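Local coordinates for protein chloride intracellular channel Clic (Drosophila melanogaster, PDB 2YV7) that probably inserts its N-terminal domain into membranes from a soluble, glutathione S-transferase-like state and forms pH-dependent chloride channels, at residues A[186-189]-A[190-194]; A[227-230]-A[231-235]; A[139-142]-A[143-146]. All coordinates share one frame; numbering follows the deposited sequence.

Interaction 1 of 3, residues A[186-189]-A[190-194]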
# COMPACT_ATOMS: atom_id res chain seq x y z
N ARG A 186 0.22 -11.84 -1.39
CA ARG A 186 -0.05 -12.64 -2.59
C ARG A 186 1.24 -12.86 -3.34
O ARG A 186 1.60 -14.01 -3.63
CB ARG A 186 -1.07 -11.98 -3.52
CG ARG A 186 -2.48 -11.90 -3.00
CD ARG A 186 -3.43 -11.62 -4.14
NE ARG A 186 -3.50 -12.74 -5.11
CZ ARG A 186 -4.19 -12.67 -6.25
NH1 ARG A 186 -4.84 -11.54 -6.64
NH2 ARG A 186 -4.21 -13.75 -7.01
N VAL A 187 1.94 -11.78 -3.67
CA VAL A 187 3.10 -11.92 -4.60
C VAL A 187 4.30 -12.60 -3.97
O VAL A 187 4.85 -13.58 -4.51
CB VAL A 187 3.44 -10.52 -5.20
CG1 VAL A 187 4.71 -10.58 -6.02
CG2 VAL A 187 2.22 -10.00 -6.05
N ALA A 188 4.72 -12.10 -2.80
CA ALA A 188 5.91 -12.61 -2.17
C ALA A 188 5.59 -13.94 -1.49
O ALA A 188 6.40 -14.83 -1.49
CB ALA A 188 6.45 -11.66 -1.13
N GLY A 189 4.43 -14.04 -0.85
CA GLY A 189 3.94 -15.30 -0.28
C GLY A 189 4.07 -16.48 -1.26
O GLY A 189 4.65 -17.52 -0.92
N LYS A 190 3.57 -16.28 -2.47
CA LYS A 190 3.54 -17.35 -3.49
C LYS A 190 4.94 -17.62 -3.98
O LYS A 190 5.43 -18.78 -3.98
CB LYS A 190 2.72 -16.91 -4.64
CG LYS A 190 2.55 -17.97 -5.68
CD LYS A 190 2.15 -17.27 -6.96
CE LYS A 190 1.14 -18.09 -7.65
NZ LYS A 190 0.30 -18.71 -6.56
N TYR A 191 5.66 -16.54 -4.33
CA TYR A 191 7.01 -16.74 -4.92
C TYR A 191 7.97 -17.46 -3.96
O TYR A 191 8.62 -18.49 -4.28
CB TYR A 191 7.60 -15.38 -5.31
CG TYR A 191 8.99 -15.46 -5.93
CD1 TYR A 191 10.15 -15.49 -5.14
CD2 TYR A 191 9.11 -15.60 -7.29
CE1 TYR A 191 11.45 -15.59 -5.73
CE2 TYR A 191 10.34 -15.66 -7.88
CZ TYR A 191 11.50 -15.69 -7.09
OH TYR A 191 12.72 -15.77 -7.70
N PHE A 192 8.05 -16.96 -2.74
CA PHE A 192 9.07 -17.47 -1.82
C PHE A 192 8.68 -18.77 -1.15
O PHE A 192 9.55 -19.65 -1.05
CB PHE A 192 9.45 -16.44 -0.72
CG PHE A 192 10.19 -15.27 -1.31
CD1 PHE A 192 11.54 -15.37 -1.62
CD2 PHE A 192 9.52 -14.11 -1.61
CE1 PHE A 192 12.22 -14.32 -2.21
CE2 PHE A 192 10.19 -13.07 -2.20
CZ PHE A 192 11.55 -13.16 -2.51
N VAL A 193 7.43 -18.87 -0.69
CA VAL A 193 7.07 -20.06 0.16
C VAL A 193 5.81 -20.76 -0.32
O VAL A 193 5.24 -21.59 0.42
CB VAL A 193 7.01 -19.72 1.70
CG1 VAL A 193 8.42 -19.35 2.20
CG2 VAL A 193 5.99 -18.62 1.97
N ASP A 194 5.43 -20.56 -1.57
CA ASP A 194 4.22 -21.18 -2.09
C ASP A 194 2.98 -21.06 -1.19
O ASP A 194 2.21 -22.04 -0.99
CB ASP A 194 4.46 -22.68 -2.38
CG ASP A 194 3.42 -23.26 -3.32
OD1 ASP A 194 2.75 -22.50 -4.14
OD2 ASP A 194 3.28 -24.52 -3.23
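A188 and F192 meet one turn apart near the C-terminal end of helix 173-193, in the helical part of this glutathione S-transferase fold. The methyl CB of A188 lies in the plane of the F192 ring, at its edge, 4.0 Å from F192 CD2. The same edge also meets the backbone, A188 O lying near the ring plane, 3.2 Å from F192 CD2, while the amide F192 N binds that oxygen at 3.0 Å. Y191 covers one face of F192, its CD1 sitting over the ring centre, and L136 of helix 128-136 also packs on F192 and A188. This side of the turn is close-packed. R186 is buried as well, hydrogen-bonded to Y253 O and Y212 OH, with its NH2 6.7 Å from K190 NZ.

The solvent side, formed by K190, Y191 and D194, is looser. K190 carries its CG anti to the backbone N (chi1 -176°), which takes the chain away from residues 186-189; its ammonium forms a salt bridge with E196. Y191 is exposed, yet its hydroxyl is hydrogen-bonded to K232. D194 leaves helical geometry with a positive phi of 47°, and G189 shares a backbone hydrogen bond with F195. Next to this exit V193 is buried again, touching M135; it tucks CG2 between its own backbone N and carbonyl carbon, bringing that methyl 3.4 Å from G189 O.

Interaction 2 of 3, residues A[227-230]-A[231-235]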
# COMPACT_ATOMS: atom_id res chain seq x y z
N ILE A 227 8.26 -6.19 -6.10
CA ILE A 227 7.92 -6.74 -4.77
C ILE A 227 8.88 -7.90 -4.45
O ILE A 227 9.55 -7.95 -3.40
CB ILE A 227 6.41 -7.20 -4.72
CG1 ILE A 227 5.47 -6.00 -4.76
CG2 ILE A 227 6.18 -8.01 -3.40
CD1 ILE A 227 4.00 -6.28 -5.12
N ILE A 228 9.00 -8.85 -5.39
CA ILE A 228 9.94 -9.96 -5.20
C ILE A 228 11.40 -9.55 -4.96
O ILE A 228 12.04 -10.02 -4.02
CB ILE A 228 9.88 -10.89 -6.46
CG1 ILE A 228 8.46 -11.46 -6.54
CG2 ILE A 228 10.96 -11.97 -6.43
CD1 ILE A 228 8.29 -12.31 -7.83
N ASN A 229 11.92 -8.66 -5.81
CA ASN A 229 13.30 -8.19 -5.66
C ASN A 229 13.50 -7.54 -4.28
O ASN A 229 14.52 -7.77 -3.62
CB ASN A 229 13.65 -7.23 -6.81
CG ASN A 229 15.14 -6.85 -6.81
OD1 ASN A 229 15.51 -5.68 -6.72
ND2 ASN A 229 15.98 -7.85 -6.88
N HIS A 230 12.49 -6.76 -3.86
CA HIS A 230 12.48 -6.13 -2.54
C HIS A 230 12.80 -7.13 -1.45
O HIS A 230 13.75 -6.91 -0.68
CB HIS A 230 11.12 -5.45 -2.36
CG HIS A 230 10.92 -4.76 -1.05
ND1 HIS A 230 11.15 -3.40 -0.88
CD2 HIS A 230 10.41 -5.21 0.12
CE1 HIS A 230 10.82 -3.06 0.36
NE2 HIS A 230 10.36 -4.13 0.98
N TYR A 231 12.07 -8.25 -1.40
CA TYR A 231 12.41 -9.32 -0.45
C TYR A 231 13.69 -10.09 -0.73
O TYR A 231 14.30 -10.59 0.19
CB TYR A 231 11.20 -10.26 -0.23
CG TYR A 231 10.06 -9.47 0.34
CD1 TYR A 231 10.03 -9.13 1.70
CD2 TYR A 231 9.05 -9.02 -0.49
CE1 TYR A 231 8.99 -8.31 2.23
CE2 TYR A 231 8.02 -8.23 0.01
CZ TYR A 231 7.97 -7.90 1.36
OH TYR A 231 6.97 -7.13 1.81
N LYS A 232 14.09 -10.23 -1.99
CA LYS A 232 15.32 -10.93 -2.30
C LYS A 232 16.49 -10.17 -1.67
O LYS A 232 17.34 -10.75 -1.01
CB LYS A 232 15.54 -11.01 -3.80
CG LYS A 232 14.83 -12.13 -4.48
CD LYS A 232 15.39 -12.31 -5.89
CE LYS A 232 14.56 -13.30 -6.65
NZ LYS A 232 15.00 -14.72 -6.42
N LEU A 233 16.52 -8.85 -1.85
CA LEU A 233 17.59 -8.05 -1.29
C LEU A 233 17.58 -8.14 0.23
O LEU A 233 18.64 -8.21 0.86
CB LEU A 233 17.45 -6.59 -1.69
CG LEU A 233 17.15 -6.24 -3.14
CD1 LEU A 233 17.25 -4.74 -3.27
CD2 LEU A 233 18.14 -6.90 -4.06
N GLN A 234 16.38 -8.15 0.81
CA GLN A 234 16.24 -8.34 2.25
C GLN A 234 16.89 -9.64 2.73
O GLN A 234 17.43 -9.68 3.82
CB GLN A 234 14.77 -8.34 2.66
CG GLN A 234 14.16 -6.97 2.68
CD GLN A 234 12.85 -6.93 3.45
OE1 GLN A 234 12.07 -5.98 3.32
NE2 GLN A 234 12.61 -7.97 4.27
N GLN A 235 16.85 -10.67 1.89
CA GLN A 235 17.38 -12.00 2.23
C GLN A 235 18.73 -12.27 1.54
O GLN A 235 19.31 -13.37 1.66
CB GLN A 235 16.35 -13.08 1.90
CG GLN A 235 15.00 -12.94 2.67
CD GLN A 235 13.81 -13.65 2.00
OE1 GLN A 235 12.66 -13.45 2.38
NE2 GLN A 235 14.10 -14.48 1.00
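H230 sets the edge of its imidazole over the phenol face of Y231, forming a T-shaped pair between consecutive residues of helix 224-235. The ring planes stand at 75° with centroids 5.0 Å apart, and H230 CD2 lies 3.7 Å above the Y231 ring, over its centre. Different first torsions bring the rings together: H230 CG is anti to its backbone N (chi1 179°), whereas Y231 CG is anti to the carbonyl carbon. One turn back, I227 lies alongside Y231 and presents CG2 in the plane of the phenol at its edge, 3.9 Å from Y231 CE2. The backbone joins in, with I227 O accepting from Y231 N at 3.2 Å and lying 3.1 Å from Y231 CD2. One residue further along, the side-by-side pairing recurs in aliphatic form, as I228 CG2 touches K232 CE at 3.8 Å. L233 leans over N229, its CG 3.1 Å from N229 O. With an alanine here in place of Y231, the imidazole edge of H230 would probably lose the face it rests on and the hydroxyl of Y129 a hydrogen-bonding partner.

That hydroxyl bond, Y231 OH to Y129 OH, ties the helix to helix 128-136, where L132 and L136 also pack on the phenol. A188 and F192 of helix 173-193 touch it too, while the side chain of N229 touches I32, in the loop that follows strand 22-28.

Interaction 3 of 3, residues A[139-142]-A[143-146]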
# COMPACT_ATOMS: atom_id res chain seq x y z
N LYS A 139 10.21 -21.79 4.47
CA LYS A 139 8.93 -22.47 4.45
C LYS A 139 8.62 -23.03 5.84
O LYS A 139 9.39 -23.82 6.39
CB LYS A 139 8.92 -23.62 3.43
CG LYS A 139 7.57 -23.74 2.74
CD LYS A 139 7.57 -24.77 1.65
CE LYS A 139 8.02 -24.22 0.28
NZ LYS A 139 7.90 -25.36 -0.69
N ASP A 140 7.51 -22.60 6.40
CA ASP A 140 7.15 -23.03 7.77
C ASP A 140 5.63 -22.91 7.85
O ASP A 140 5.09 -21.82 7.90
CB ASP A 140 7.81 -22.11 8.77
CG ASP A 140 7.58 -22.51 10.23
OD1 ASP A 140 6.43 -22.73 10.64
OD2 ASP A 140 8.55 -22.50 11.01
N GLU A 141 4.93 -24.05 7.82
CA GLU A 141 3.48 -24.06 7.85
C GLU A 141 2.87 -23.44 9.09
O GLU A 141 1.73 -22.96 9.06
CB GLU A 141 2.95 -25.51 7.71
CG GLU A 141 3.09 -26.12 6.29
CD GLU A 141 2.28 -25.41 5.18
OE1 GLU A 141 1.49 -24.45 5.44
OE2 GLU A 141 2.41 -25.84 3.99
N ALA A 142 3.58 -23.51 10.21
CA ALA A 142 3.07 -22.91 11.41
C ALA A 142 3.06 -21.39 11.23
O ALA A 142 2.11 -20.74 11.63
CB ALA A 142 3.89 -23.29 12.60
N LYS A 143 4.08 -20.85 10.56
CA LYS A 143 4.16 -19.40 10.36
C LYS A 143 3.09 -18.97 9.31
O LYS A 143 2.42 -17.92 9.41
CB LYS A 143 5.58 -18.98 9.93
CG LYS A 143 6.62 -19.08 11.03
CD LYS A 143 6.41 -18.12 12.18
CE LYS A 143 7.36 -18.50 13.35
NZ LYS A 143 8.80 -18.32 12.97
N ASN A 144 2.89 -19.84 8.32
CA ASN A 144 1.91 -19.62 7.26
C ASN A 144 0.55 -19.53 7.89
O ASN A 144 -0.25 -18.64 7.58
CB ASN A 144 1.86 -20.79 6.24
CG ASN A 144 2.98 -20.73 5.23
OD1 ASN A 144 3.85 -19.90 5.33
ND2 ASN A 144 2.97 -21.63 4.23
N ASN A 145 0.28 -20.47 8.79
CA ASN A 145 -1.05 -20.54 9.39
C ASN A 145 -1.33 -19.42 10.39
O ASN A 145 -2.48 -19.03 10.63
CB ASN A 145 -1.30 -21.97 9.90
CG ASN A 145 -1.70 -22.91 8.76
OD1 ASN A 145 -2.89 -22.98 8.39
ND2 ASN A 145 -0.72 -23.58 8.13
N ALA A 146 -0.27 -18.86 10.99
CA ALA A 146 -0.45 -17.65 11.78
C ALA A 146 -0.88 -16.47 10.91
O ALA A 146 -1.71 -15.67 11.32
CB ALA A 146 0.79 -17.28 12.45
O HOH W 1 6.49 -20.22 5.21
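K143 N donates to D140 OD1 at 3.0 Å, the bond that caps the start of helix 141-161. The amide meets this oxygen from above the carboxylate plane, 45° out of it. D140 CG stands anti to its backbone N (chi1 -176°), which brings the carboxylate over the first turn, where K143 CG packs 3.7 Å from D140 CG. The charged ends do not meet: D140 OD2 and K143 NZ are 4.6 Å apart, so any attraction between them acts at a distance. D140 also gives its carbonyl oxygen to N144 N, a regular helical bond.

One residue on, E141 O is gripped twice by N145. The backbone N145 N and the side-chain N145 ND2 reach it from opposite faces of the carbonyl plane, and ND2 is the nearer at 2.7 Å. The oxygen lies in the amide plane of N145, which is likely to hold that group in its rotation. E141 also bends back at chi2 to bring OE1 to N144 ND2, a weak hydrogen bond of 3.4 Å between planes nearly at right angles (85°).

Outside this shell, a water accepts from D140 N at 2.8 Å and lies within hydrogen-bonding distance of N144 OD1, bridging the residue before the helix to its first turn. M135 of helix 128-136 packs against K143 and N144, the latter buried. An aspartate N-cap of this kind is a classic helix start; its negative charge would probably interact favourably with the helix dipole.

How the interactions relate
All three contacts are local, within or at the ends of single helices, so none closes a long loop; they follow one another in series, and none nests in or crosses another. From the N terminus, interaction 3 comes first, at the start of helix 141-161; interaction 1 follows at the end of the next helix, 173-193, and interaction 2 lies in the last helix, 224-235. Space brings together what the chain separates. V193 CG1 of interaction 1 packs 3.8 Å from K139 N of interaction 3, joining the end of one helix to the approach to the other. Interactions 1 and 2 touch more broadly, Y191 and F192 lying against I228 and Y231. Interactions 2 and 3 do not touch.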